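Local coordinates for protein chromosome-partitioning ATPase Soj (Thermus thermophilus, PDB 2BEJ) that hydrolyses ATP, binds double-stranded DNA cooperatively in an ATP-dependent fashion to form nucleoprotein filaments, and probably takes part in chromosome partitioning, at residues V141-Y146 and I174-Y179; T204-N209 and H233-L238. One frame throughout, in Å; residues are numbered along the deposited sequence.

Contact 1. Residues V141-Y146 and I174-Y179; sequences VQAEYY and ILVTMY. With ADP (adenosine-5'-diphosphate), chain B.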
loop_
_atom_site.group_PDB
_atom_site.type_symbol
_atom_site.label_atom_id
_atom_site.label_comp_id
_atom_site.label_asym_id
_atom_site.label_seq_id
_atom_site.Cartn_x
_atom_site.Cartn_y
_atom_site.Cartn_z
ATOM N N VAL A 141 -0.996 -6.427 13.487
ATOM C CA VAL A 141 0.091 -6.175 14.428
ATOM C C VAL A 141 0.334 -4.673 14.538
ATOM O O VAL A 141 0.197 -3.955 13.545
ATOM C CB VAL A 141 1.424 -6.892 14.015
ATOM C CG1 VAL A 141 1.229 -8.379 13.909
ATOM C CG2 VAL A 141 1.973 -6.357 12.698
ATOM N N GLN A 142 0.682 -4.197 15.735
ATOM C CA GLN A 142 1.189 -2.833 15.887
ATOM C C GLN A 142 2.587 -2.767 15.333
ATOM O O GLN A 142 3.334 -3.738 15.426
ATOM C CB GLN A 142 1.275 -2.412 17.355
ATOM C CG GLN A 142 0.065 -1.703 17.889
ATOM C CD GLN A 142 -0.910 -2.669 18.483
ATOM O OE1 GLN A 142 -1.561 -3.407 17.756
ATOM N NE2 GLN A 142 -1.002 -2.699 19.820
ATOM N N ALA A 143 2.952 -1.617 14.777
ATOM C CA ALA A 143 4.333 -1.368 14.403
ATOM C C ALA A 143 5.143 -1.064 15.668
ATOM O O ALA A 143 5.609 0.059 15.868
ATOM C CB ALA A 143 4.429 -0.228 13.399
ATOM N N GLU A 144 5.286 -2.083 16.514
ATOM C CA GLU A 144 6.049 -2.023 17.763
ATOM C C GLU A 144 6.958 -3.244 17.814
ATOM O O GLU A 144 6.658 -4.257 17.190
ATOM C CB GLU A 144 5.095 -1.980 18.958
ATOM C CG GLU A 144 4.321 -0.655 19.053
ATOM C CD GLU A 144 3.101 -0.708 19.965
ATOM O OE1 GLU A 144 2.177 0.117 19.761
ATOM O OE2 GLU A 144 3.060 -1.556 20.887
ATOM N N TYR A 145 8.076 -3.159 18.532
ATOM C CA TYR A 145 9.114 -4.201 18.409
ATOM C C TYR A 145 8.747 -5.649 18.755
ATOM O O TYR A 145 9.275 -6.583 18.142
ATOM C CB TYR A 145 10.452 -3.772 19.025
ATOM C CG TYR A 145 11.413 -3.363 17.936
ATOM C CD1 TYR A 145 11.443 -2.055 17.462
ATOM C CD2 TYR A 145 12.246 -4.307 17.330
ATOM C CE1 TYR A 145 12.303 -1.684 16.425
ATOM C CE2 TYR A 145 13.114 -3.947 16.297
ATOM C CZ TYR A 145 13.139 -2.633 15.851
ATOM O OH TYR A 145 13.995 -2.267 14.831
ATOM N N TYR A 146 7.824 -5.842 19.693
ATOM C CA TYR A 146 7.391 -7.194 20.053
ATOM C C TYR A 146 6.721 -7.932 18.880
ATOM O O TYR A 146 6.647 -9.164 18.878
ATOM C CB TYR A 146 6.453 -7.156 21.265
ATOM C CG TYR A 146 5.078 -6.586 20.974
ATOM C CD1 TYR A 146 4.854 -5.212 20.995
ATOM C CD2 TYR A 146 3.999 -7.426 20.684
ATOM C CE1 TYR A 146 3.594 -4.681 20.734
ATOM C CE2 TYR A 146 2.730 -6.905 20.417
ATOM C CZ TYR A 146 2.536 -5.528 20.443
ATOM O OH TYR A 146 1.290 -4.995 20.184
ATOM N N ILE A 174 -0.059 -10.098 6.832
ATOM C CA ILE A 174 0.214 -9.422 8.074
ATOM C C ILE A 174 -0.170 -7.966 7.842
ATOM O O ILE A 174 0.287 -7.347 6.880
ATOM C CB ILE A 174 1.711 -9.547 8.453
ATOM C CG1 ILE A 174 2.087 -11.016 8.688
ATOM C CG2 ILE A 174 2.042 -8.689 9.673
ATOM C CD1 ILE A 174 3.571 -11.300 8.498
ATOM N N LEU A 175 -1.023 -7.430 8.712
ATOM C CA LEU A 175 -1.492 -6.068 8.579
ATOM C C LEU A 175 -0.944 -5.175 9.691
ATOM O O LEU A 175 -1.217 -5.418 10.867
ATOM C CB LEU A 175 -3.015 -6.051 8.635
ATOM C CG LEU A 175 -3.679 -4.673 8.636
ATOM C CD1 LEU A 175 -3.554 -3.999 7.254
ATOM C CD2 LEU A 175 -5.140 -4.802 9.059
ATOM N N VAL A 176 -0.202 -4.132 9.319
ATOM C CA VAL A 176 0.260 -3.141 10.296
ATOM C C VAL A 176 -0.903 -2.196 10.613
ATOM O O VAL A 176 -1.437 -1.535 9.722
ATOM C CB VAL A 176 1.494 -2.357 9.781
ATOM C CG1 VAL A 176 1.999 -1.374 10.840
ATOM C CG2 VAL A 176 2.605 -3.311 9.341
ATOM N N THR A 177 -1.307 -2.173 11.883
ATOM C CA THR A 177 -2.424 -1.366 12.360
ATOM C C THR A 177 -1.941 -0.346 13.390
ATOM O O THR A 177 -0.856 -0.497 13.948
ATOM C CB THR A 177 -3.530 -2.236 13.054
ATOM O OG1 THR A 177 -2.987 -2.868 14.224
ATOM C CG2 THR A 177 -4.058 -3.294 12.121
ATOM N N MET A 178 -2.759 0.678 13.636
ATOM C CA MET A 178 -2.463 1.736 14.621
ATOM C C MET A 178 -1.065 2.320 14.431
ATOM O O MET A 178 -0.338 2.563 15.396
ATOM C CB MET A 178 -2.625 1.222 16.053
ATOM C CG MET A 178 -3.942 0.572 16.303
ATOM S SD MET A 178 -4.085 0.022 17.994
ATOM C CE MET A 178 -4.875 -1.551 17.725
ATOM N N TYR A 179 -0.704 2.539 13.169
ATOM C CA TYR A 179 0.580 3.107 12.816
ATOM C C TYR A 179 0.561 4.562 13.268
ATOM O O TYR A 179 -0.221 5.368 12.760
ATOM C CB TYR A 179 0.773 2.977 11.297
ATOM C CG TYR A 179 2.058 3.561 10.721
ATOM C CD1 TYR A 179 3.098 2.732 10.314
ATOM C CD2 TYR A 179 2.210 4.934 10.549
ATOM C CE1 TYR A 179 4.266 3.260 9.737
ATOM C CE2 TYR A 179 3.370 5.472 9.997
ATOM C CZ TYR A 179 4.395 4.630 9.591
ATOM O OH TYR A 179 5.544 5.163 9.038
HETATM P PB ADP B . -8.484 -6.528 19.165
HETATM O O1B ADP B . -9.835 -6.896 18.623
HETATM O O2B ADP B . -7.321 -7.115 18.403
HETATM O O3B ADP B . -8.377 -6.733 20.656
HETATM P PA ADP B . -9.552 -3.903 18.653
HETATM O O1A ADP B . -10.780 -4.264 19.454
HETATM O O2A ADP B . -9.736 -3.804 17.161
HETATM O O3A ADP B . -8.341 -4.932 18.979
HETATM O "O5'" ADP B . -8.925 -2.536 19.161
HETATM C "C5'" ADP B . -8.655 -2.279 20.539
HETATM C "C4'" ADP B . -8.903 -0.793 20.778
HETATM O "O4'" ADP B . -8.016 -0.012 19.962
HETATM C "C3'" ADP B . -10.319 -0.422 20.366
HETATM O "O3'" ADP B . -10.831 0.575 21.258
HETATM C "C2'" ADP B . -10.158 0.212 19.004
HETATM O "O2'" ADP B . -11.187 1.172 18.762
HETATM C "C1'" ADP B . -8.764 0.819 19.058
HETATM N N9 ADP B . -8.160 0.860 17.698
HETATM C C8 ADP B . -8.045 -0.171 16.832
HETATM N N7 ADP B . -7.451 0.222 15.677
HETATM C C5 ADP B . -7.172 1.531 15.795
HETATM C C6 ADP B . -6.533 2.575 14.954
HETATM N N6 ADP B . -6.064 2.292 13.715
HETATM N N1 ADP B . -6.438 3.826 15.460
HETATM C C2 ADP B . -6.889 4.135 16.693
HETATM N N3 ADP B . -7.473 3.239 17.512
HETATM C C4 ADP B . -7.636 1.944 17.131
HETATM O O HOH W 1 1.434 0.303 14.458
#
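Met178 is flanked by the Gln142 amide and by the adenine of a bound ADP, so a contact between two neighbouring strands also forms part of a nucleotide site. Met178, next after Thr177, lies over one face of the base: its CG is 3.4 Å from C5 of the ADP, and the bend at chi3 (-139°) brings CE to 3.6 Å from C8. Gln142 approaches the same methyl from the side opposite the adenine, its OE1 3.8 Å from Met178 CE. With an alanine here, the adenine would probably lose the thioether lying on that face, and the Gln142 amide one of its apolar neighbours. Behind this the parallel pairing is regular. Val141 N donates to Leu175 O at 2.8 Å, and Thr177 N returns to Val141 O at 2.9 Å with a nearly straight N-H...O angle of 171°. Beyond Gln142 the chain bends through an inverse gamma turn centred on Ala143, closed by a weak bond from Glu144 N to Gln142 O. The turn still leaves Ala143 CB against Val176 CG1, 3.7 Å away, while Val141 CG2 meets Ile174 CG2 at 3.8 Å. A water modelled 2.5 Å from both Ala143 N and Thr177 O would bridge them, but links so short leave its position doubtful. Helix 147-164 covers Val141 and Ile174 in this beta-alpha-beta crossover. A chi1 of 63° turns Thr177 OG1 to Val18 O of the P-loop, to which it is hydrogen-bonded. Chemically, the contact divides its work: backbone bonds pair the two strands, Thr177 ties them to the P-loop, and the nucleotide receives from Met178 a nonpolar surface that would hold the base through dispersion.

Contact 2. Residues T204-N209 and H233-L238; sequences TVIPRN and HAYRRL. With ADP (adenosine-5'-diphosphate), chain B.
The adenine pocket of this ParA-family ATPase has one wall in residues 204-209, and helix 230-248 backs that wall where Ile206 packs on Tyr235. The evidence is a CH-pi contact: Ile206 CD1 lies 3.6 Å from the centroid of the Tyr235 ring and 11° off its normal, so the methyl sits squarely over the face. A chi1 of -49° sends CG1, and CD1 beyond it, toward that ring, while the other branch, CG2, reaches Tyr235 CE2 at 3.5 Å. The same Ile206 CG2 is 3.5 Å from N6 of the ADP, which makes Ile206 the spacer between base and helix. Tyr235 OH is bonded to Thr23 OG1 of helix 20-33, which helps fix the ring against which Ile206 rests. Small groups let the backbones come close here: Ala234 CB meets Pro207 CD at 3.7 Å, and Thr204 CG2 lies 3.2 Å from Ala234 O, a carbonyl already engaged by Leu238 N within the helix. Thr204 OG1 crosses the aliphatic part of Arg237, 3.5 Å from its CG, but is hydrogen-bonded to Glu241 OE1. The charged end of Arg237 goes on to a salt bridge with Glu190 of the second subunit. On the nucleotide side, N6 of the ADP donates to Pro207 O at 2.8 Å in an almost linear bond (176°), and Asn209 N donates to the ADP N1 at 3.1 Å. No hydrogen bond joins the two segments, whose fit is mostly van der Waals; toward adenine these polar contacts come from the backbone, one carbonyl and one amide reading the amino group and ring nitrogen, a pattern that guanine, with an oxo group and a protonated N1, would probably not match.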
loop_
_atom_site.group_PDB
_atom_site.type_symbol
_atom_site.label_atom_id
_atom_site.label_comp_id
_atom_site.label_asym_id
_atom_site.label_seq_id
_atom_site.Cartn_x
_atom_site.Cartn_y
_atom_site.Cartn_z
ATOM N N THR A 204 -0.964 -1.854 2.356
ATOM C CA THR A 204 -1.863 -0.949 3.060
ATOM C C THR A 204 -1.621 -1.080 4.574
ATOM O O THR A 204 -1.587 -2.187 5.122
ATOM C CB THR A 204 -3.325 -1.267 2.737
ATOM O OG1 THR A 204 -3.497 -1.297 1.313
ATOM C CG2 THR A 204 -4.247 -0.204 3.324
ATOM N N VAL A 205 -1.441 0.071 5.212
ATOM C CA VAL A 205 -1.151 0.191 6.628
ATOM C C VAL A 205 -2.254 1.070 7.230
ATOM O O VAL A 205 -2.642 2.078 6.636
ATOM C CB VAL A 205 0.232 0.860 6.825
ATOM C CG1 VAL A 205 0.479 1.174 8.281
ATOM C CG2 VAL A 205 1.342 -0.043 6.286
ATOM N N ILE A 206 -2.762 0.672 8.393
ATOM C CA ILE A 206 -3.861 1.375 9.036
ATOM C C ILE A 206 -3.304 2.394 10.045
ATOM O O ILE A 206 -2.657 2.007 11.018
ATOM C CB ILE A 206 -4.844 0.385 9.760
ATOM C CG1 ILE A 206 -5.259 -0.783 8.842
ATOM C CG2 ILE A 206 -6.032 1.144 10.362
ATOM C CD1 ILE A 206 -6.028 -0.390 7.586
ATOM N N PRO A 207 -3.574 3.692 9.820
ATOM C CA PRO A 207 -3.085 4.745 10.708
ATOM C C PRO A 207 -3.796 4.707 12.050
ATOM O O PRO A 207 -4.982 4.369 12.122
ATOM C CB PRO A 207 -3.455 6.038 9.963
ATOM C CG PRO A 207 -4.656 5.649 9.129
ATOM C CD PRO A 207 -4.400 4.229 8.719
ATOM N N ARG A 208 -3.063 5.022 13.109
ATOM C CA ARG A 208 -3.696 5.353 14.379
ATOM C C ARG A 208 -4.436 6.666 14.149
ATOM O O ARG A 208 -3.838 7.667 13.727
ATOM C CB ARG A 208 -2.671 5.479 15.514
ATOM C CG ARG A 208 -3.293 5.764 16.899
ATOM C CD ARG A 208 -2.428 5.234 18.044
ATOM N NE ARG A 208 -3.225 4.922 19.238
ATOM C CZ ARG A 208 -3.585 3.693 19.621
ATOM N NH1 ARG A 208 -3.219 2.625 18.919
ATOM N NH2 ARG A 208 -4.314 3.522 20.724
ATOM N N ASN A 209 -5.741 6.643 14.409
ATOM C CA ASN A 209 -6.607 7.779 14.159
ATOM C C ASN A 209 -7.791 7.774 15.128
ATOM O O ASN A 209 -8.442 6.746 15.323
ATOM C CB ASN A 209 -7.078 7.759 12.703
ATOM C CG ASN A 209 -7.933 8.954 12.348
ATOM O OD1 ASN A 209 -9.158 8.861 12.340
ATOM N ND2 ASN A 209 -7.295 10.085 12.058
ATOM N N HIS A 233 -10.201 5.691 4.340
ATOM C CA HIS A 233 -9.449 5.532 3.101
ATOM C C HIS A 233 -8.549 4.282 3.159
ATOM O O HIS A 233 -8.447 3.539 2.189
ATOM C CB HIS A 233 -8.580 6.764 2.807
ATOM C CG HIS A 233 -9.344 8.051 2.656
ATOM N ND1 HIS A 233 -10.166 8.317 1.580
ATOM C CD2 HIS A 233 -9.365 9.167 3.424
ATOM C CE1 HIS A 233 -10.676 9.528 1.703
ATOM N NE2 HIS A 233 -10.207 10.065 2.815
ATOM N N ALA A 234 -7.902 4.056 4.297
ATOM C CA ALA A 234 -7.021 2.893 4.469
ATOM C C ALA A 234 -7.765 1.556 4.403
ATOM O O ALA A 234 -7.335 0.637 3.706
ATOM C CB ALA A 234 -6.207 3.012 5.785
ATOM N N TYR A 235 -8.866 1.437 5.142
ATOM C CA TYR A 235 -9.662 0.198 5.147
ATOM C C TYR A 235 -10.334 -0.110 3.812
ATOM O O TYR A 235 -10.516 -1.281 3.464
ATOM C CB TYR A 235 -10.670 0.162 6.305
ATOM C CG TYR A 235 -10.039 -0.381 7.581
ATOM C CD1 TYR A 235 -9.554 -1.684 7.634
ATOM C CD2 TYR A 235 -9.907 0.424 8.714
ATOM C CE1 TYR A 235 -8.949 -2.186 8.803
ATOM C CE2 TYR A 235 -9.313 -0.062 9.882
ATOM C CZ TYR A 235 -8.828 -1.368 9.915
ATOM O OH TYR A 235 -8.237 -1.847 11.059
ATOM N N ARG A 236 -10.698 0.938 3.075
ATOM C CA ARG A 236 -11.226 0.788 1.721
ATOM C C ARG A 236 -10.152 0.207 0.779
ATOM O O ARG A 236 -10.427 -0.699 -0.001
ATOM C CB ARG A 236 -11.750 2.140 1.207
ATOM C CG ARG A 236 -11.995 2.232 -0.314
ATOM C CD ARG A 236 -13.447 1.969 -0.674
ATOM N NE ARG A 236 -13.718 1.971 -2.120
ATOM C CZ ARG A 236 -14.453 2.877 -2.763
ATOM N NH1 ARG A 236 -15.009 3.896 -2.108
ATOM N NH2 ARG A 236 -14.648 2.765 -4.075
ATOM N N ARG A 237 -8.931 0.738 0.867
ATOM C CA ARG A 237 -7.818 0.243 0.080
ATOM C C ARG A 237 -7.416 -1.166 0.539
ATOM O O ARG A 237 -7.085 -2.020 -0.276
ATOM C CB ARG A 237 -6.655 1.229 0.180
ATOM C CG ARG A 237 -5.415 0.893 -0.643
ATOM C CD ARG A 237 -4.402 2.061 -0.595
ATOM N NE ARG A 237 -5.039 3.354 -0.891
ATOM C CZ ARG A 237 -5.107 4.380 -0.035
ATOM N NH1 ARG A 237 -4.553 4.306 1.173
ATOM N NH2 ARG A 237 -5.731 5.494 -0.396
ATOM N N LEU A 238 -7.477 -1.417 1.845
ATOM C CA LEU A 238 -7.194 -2.749 2.359
ATOM C C LEU A 238 -8.160 -3.789 1.798
ATOM O O LEU A 238 -7.743 -4.883 1.410
ATOM C CB LEU A 238 -7.222 -2.782 3.887
ATOM C CG LEU A 238 -6.845 -4.167 4.431
ATOM C CD1 LEU A 238 -5.390 -4.530 4.074
ATOM C CD2 LEU A 238 -7.121 -4.275 5.946
HETATM P PB ADP B . -8.484 -6.528 19.165
HETATM O O1B ADP B . -9.835 -6.896 18.623
HETATM O O2B ADP B . -7.321 -7.115 18.403
HETATM O O3B ADP B . -8.377 -6.733 20.656
HETATM P PA ADP B . -9.552 -3.903 18.653
HETATM O O1A ADP B . -10.780 -4.264 19.454
HETATM O O2A ADP B . -9.736 -3.804 17.161
HETATM O O3A ADP B . -8.341 -4.932 18.979
HETATM O "O5'" ADP B . -8.925 -2.536 19.161
HETATM C "C5'" ADP B . -8.655 -2.279 20.539
HETATM C "C4'" ADP B . -8.903 -0.793 20.778
HETATM O "O4'" ADP B . -8.016 -0.012 19.962
HETATM C "C3'" ADP B . -10.319 -0.422 20.366
HETATM O "O3'" ADP B . -10.831 0.575 21.258
HETATM C "C2'" ADP B . -10.158 0.212 19.004
HETATM O "O2'" ADP B . -11.187 1.172 18.762
HETATM C "C1'" ADP B . -8.764 0.819 19.058
HETATM N N9 ADP B . -8.160 0.860 17.698
HETATM C C8 ADP B . -8.045 -0.171 16.832
HETATM N N7 ADP B . -7.451 0.222 15.677
HETATM C C5 ADP B . -7.172 1.531 15.795
HETATM C C6 ADP B . -6.533 2.575 14.954
HETATM N N6 ADP B . -6.064 2.292 13.715
HETATM N N1 ADP B . -6.438 3.826 15.460
HETATM C C2 ADP B . -6.889 4.135 16.693
HETATM N N3 ADP B . -7.473 3.239 17.512
HETATM C C4 ADP B . -7.636 1.944 17.131
#

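Contact 1 closes before contact 2 opens along the chain, yet their centres lie only 12 Å apart, on the same side of the chain's centre. Contact 1 joins strands 136-142 and 170-177 at one margin of the mixed sheet; contact 2 sets the loop 204-209, after helix 185-197, against helix 230-248. They are stitched together by backbone: Ile206 N lies 2.9 Å from Val176 O, and Arg208 N lies 2.9 Å from Tyr179 O, both probable hydrogen bonds. The loop therefore runs beside the last strand, and these bonds probably hold the adenine-binding loop to the sheet margin beside the P-loop, so that both contacts border one ADP.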